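PDB 6H5B: mutual gliding-motility protein MglA from Myxococcus xanthus DK 1622, which binds and hydrolyses GTP as a small GTPase of the Arf family, switching and coordinating the two gliding motilities of the bacterium and setting its direction and speed. Local coordinates for residues I138-R143 against E165-A170. Residues are numbered along the deposited sequence; the frame is centred on the assembly and turned at random.
Sequences IQYNKR and EYQAVA. With GSP (5'-guanosine-diphosphate-monothiophosphate), chain D.
Asn141 reaches across to the 165-170 segment with its amide oxygen: OD1 takes the backbone N-H of Ala170 on a lone pair, in the carbonyl plane, at 3.0 Å from Ala170 N. The same oxygen weakly accepts Lys142 N. A chi1 of -158°, which turns CG away from the backbone N, brings the amide alongside both Ala170 and the imidazole edge of the guanine, and its ND2 sits 3.3 Å from Ala170 CB and bonds to Cys23 O of the phosphate-binding loop. Ala170 N is shared, for it also makes a weak bond to GSP O6, 3.2 Å away. Were this asparagine an alanine, Ala170 N would probably keep little beyond that weak bond and Cys23 O would lose its amide donor, so that the two loops beside the base could drift apart. Lys142 lays its extended chain over one face of the guanine, CG 3.4 Å from GSP C6, and its ammonium is paired with Asp104.

Behind this site the strands run parallel, Tyr140 N donating to Tyr166 O and Tyr166 N to Ile138 O. Gln139 rests its amide on the methyl of Ala168, with NE2 3.2 Å from Ala168 CB, while its OE1 is held by Asn28. On the other face, the Tyr140 hydroxyl bonds Glu165 OE1 at the ring edge, the carboxylate plane turned 75° from the ring; Arg155 of helix 151-158 takes OE2 in a salt bridge. Arg143 CG packs 3.5 Å from Gln167 CB, and a water links Arg143 NE to Gln167 OE1, while NH1 is held by Val149 O and Ser105. Helix 151-158 connects the two strands and packs on the Tyr140–Glu165 face, a beta-alpha-beta unit of the Ras-like P-loop GTPase fold, whose strand ends carry the guanine-recognition loops: the NKxD motif beginning at Asn141 and, beside it, the loop whose Ala170 amide bonds weakly to O6.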
# COMPACT_ATOMS: atom_id res chain seq x y z
N ILE A 138 -5.67 -5.61 -2.21
CA ILE A 138 -5.98 -5.65 -0.79
C ILE A 138 -5.19 -6.77 -0.14
O ILE A 138 -5.04 -7.86 -0.71
CB ILE A 138 -7.49 -5.83 -0.53
CG1 ILE A 138 -7.75 -5.71 0.97
CG2 ILE A 138 -7.98 -7.16 -1.08
CD1 ILE A 138 -9.19 -5.86 1.36
N GLN A 139 -4.70 -6.50 1.06
CA GLN A 139 -3.91 -7.44 1.84
C GLN A 139 -4.58 -7.69 3.19
O GLN A 139 -5.09 -6.76 3.83
CB GLN A 139 -2.48 -6.92 2.06
CG GLN A 139 -1.58 -7.90 2.79
CD GLN A 139 -0.38 -7.21 3.41
OE1 GLN A 139 0.32 -6.45 2.75
NE2 GLN A 139 -0.14 -7.49 4.69
N TYR A 140 -4.56 -8.94 3.63
CA TYR A 140 -5.19 -9.39 4.86
C TYR A 140 -4.08 -9.68 5.87
O TYR A 140 -3.70 -10.83 6.09
CB TYR A 140 -6.04 -10.61 4.58
CG TYR A 140 -7.13 -10.38 3.56
CD1 TYR A 140 -7.71 -9.12 3.40
CD2 TYR A 140 -7.60 -11.42 2.76
CE1 TYR A 140 -8.71 -8.90 2.48
CE2 TYR A 140 -8.60 -11.21 1.84
CZ TYR A 140 -9.15 -9.95 1.70
OH TYR A 140 -10.15 -9.73 0.78
N ASN A 141 -3.55 -8.63 6.48
CA ASN A 141 -2.39 -8.79 7.34
C ASN A 141 -2.76 -9.52 8.64
O ASN A 141 -3.93 -9.63 9.01
CB ASN A 141 -1.75 -7.44 7.67
CG ASN A 141 -0.30 -7.58 8.08
OD1 ASN A 141 0.28 -8.65 7.98
ND2 ASN A 141 0.29 -6.48 8.55
N LYS A 142 -1.73 -10.02 9.31
CA LYS A 142 -1.87 -10.62 10.64
C LYS A 142 -2.56 -11.98 10.57
O LYS A 142 -3.38 -12.31 11.43
CB LYS A 142 -2.61 -9.67 11.58
CG LYS A 142 -2.02 -8.27 11.63
CD LYS A 142 -2.39 -7.56 12.92
CE LYS A 142 -1.65 -6.23 13.07
NZ LYS A 142 -1.73 -5.72 14.47
N ARG A 143 -2.23 -12.78 9.55
CA ARG A 143 -2.78 -14.12 9.41
C ARG A 143 -2.19 -15.12 10.40
O ARG A 143 -2.50 -16.32 10.31
CB ARG A 143 -2.55 -14.65 7.99
CG ARG A 143 -3.15 -13.78 6.92
CD ARG A 143 -4.60 -13.48 7.24
NE ARG A 143 -5.39 -14.70 7.38
CZ ARG A 143 -6.66 -14.71 7.74
NH1 ARG A 143 -7.28 -13.56 7.99
NH2 ARG A 143 -7.32 -15.86 7.84
N GLU A 165 -6.50 -10.35 -3.70
CA GLU A 165 -6.29 -10.35 -2.27
C GLU A 165 -5.10 -11.25 -1.93
O GLU A 165 -4.90 -12.29 -2.57
CB GLU A 165 -7.54 -10.83 -1.53
CG GLU A 165 -8.02 -12.21 -1.91
CD GLU A 165 -9.29 -12.59 -1.18
OE1 GLU A 165 -10.03 -11.68 -0.75
OE2 GLU A 165 -9.56 -13.80 -1.03
N TYR A 166 -4.32 -10.83 -0.95
CA TYR A 166 -3.15 -11.59 -0.52
C TYR A 166 -3.12 -11.62 1.00
O TYR A 166 -3.25 -10.57 1.64
CB TYR A 166 -1.86 -10.99 -1.08
CG TYR A 166 -1.80 -11.00 -2.60
CD1 TYR A 166 -2.40 -9.99 -3.35
CD2 TYR A 166 -1.14 -12.02 -3.27
CE1 TYR A 166 -2.34 -10.00 -4.73
CE2 TYR A 166 -1.07 -12.04 -4.66
CZ TYR A 166 -1.67 -11.02 -5.39
OH TYR A 166 -1.61 -11.04 -6.76
N GLN A 167 -2.99 -12.82 1.56
CA GLN A 167 -2.82 -12.96 2.99
C GLN A 167 -1.35 -12.83 3.32
O GLN A 167 -0.49 -13.34 2.58
CB GLN A 167 -3.34 -14.32 3.47
CG GLN A 167 -4.70 -14.69 2.90
CD GLN A 167 -5.03 -16.14 3.14
OE1 GLN A 167 -4.56 -16.75 4.11
NE2 GLN A 167 -5.83 -16.72 2.26
N ALA A 168 -1.04 -12.15 4.41
CA ALA A 168 0.35 -11.86 4.72
C ALA A 168 0.56 -11.82 6.22
O ALA A 168 -0.38 -11.57 6.99
CB ALA A 168 0.79 -10.53 4.09
N VAL A 169 1.79 -12.09 6.62
CA VAL A 169 2.26 -11.84 7.98
C VAL A 169 3.41 -10.86 7.84
O VAL A 169 4.57 -11.27 7.64
CB VAL A 169 2.68 -13.13 8.69
CG1 VAL A 169 3.43 -12.80 9.96
CG2 VAL A 169 1.45 -13.98 9.00
N ALA A 170 3.11 -9.57 7.93
CA ALA A 170 4.03 -8.49 7.58
C ALA A 170 5.42 -8.70 8.16
O ALA A 170 6.39 -8.83 7.40
CB ALA A 170 3.46 -7.15 8.04
PG GSP D . 0.06 3.25 11.33
O3B GSP D . 0.45 1.72 11.64
S1G GSP D . -0.08 4.10 12.80
O2G GSP D . 1.16 3.88 10.44
O3G GSP D . -1.29 3.28 10.59
PB GSP D . 1.02 0.79 10.45
O1B GSP D . 2.22 1.39 9.83
O2B GSP D . -0.04 0.54 9.44
PA GSP D . 2.80 -0.76 11.97
O1A GSP D . 3.24 0.44 12.74
O2A GSP D . 3.80 -1.11 10.94
O3A GSP D . 1.37 -0.57 11.24
O5' GSP D . 2.51 -2.05 12.88
C5' GSP D . 1.53 -2.04 13.90
C4' GSP D . 1.89 -3.13 14.90
O4' GSP D . 1.34 -4.37 14.50
C3' GSP D . 3.40 -3.32 14.95
O3' GSP D . 3.80 -3.40 16.29
C2' GSP D . 3.65 -4.63 14.25
O2' GSP D . 4.65 -5.38 14.91
C1' GSP D . 2.34 -5.36 14.40
N9 GSP D . 2.18 -6.22 13.21
C8 GSP D . 2.52 -5.92 11.92
N7 GSP D . 2.20 -7.00 11.15
C5 GSP D . 1.68 -7.96 11.94
C6 GSP D . 1.21 -9.24 11.68
O6 GSP D . 1.22 -9.69 10.53
N1 GSP D . 0.73 -10.01 12.72
C2 GSP D . 0.72 -9.51 14.01
N2 GSP D . 0.25 -10.25 15.01
N3 GSP D . 1.19 -8.24 14.26
C4 GSP D . 1.66 -7.48 13.24
O HOH W 1 -4.47 -17.71 6.94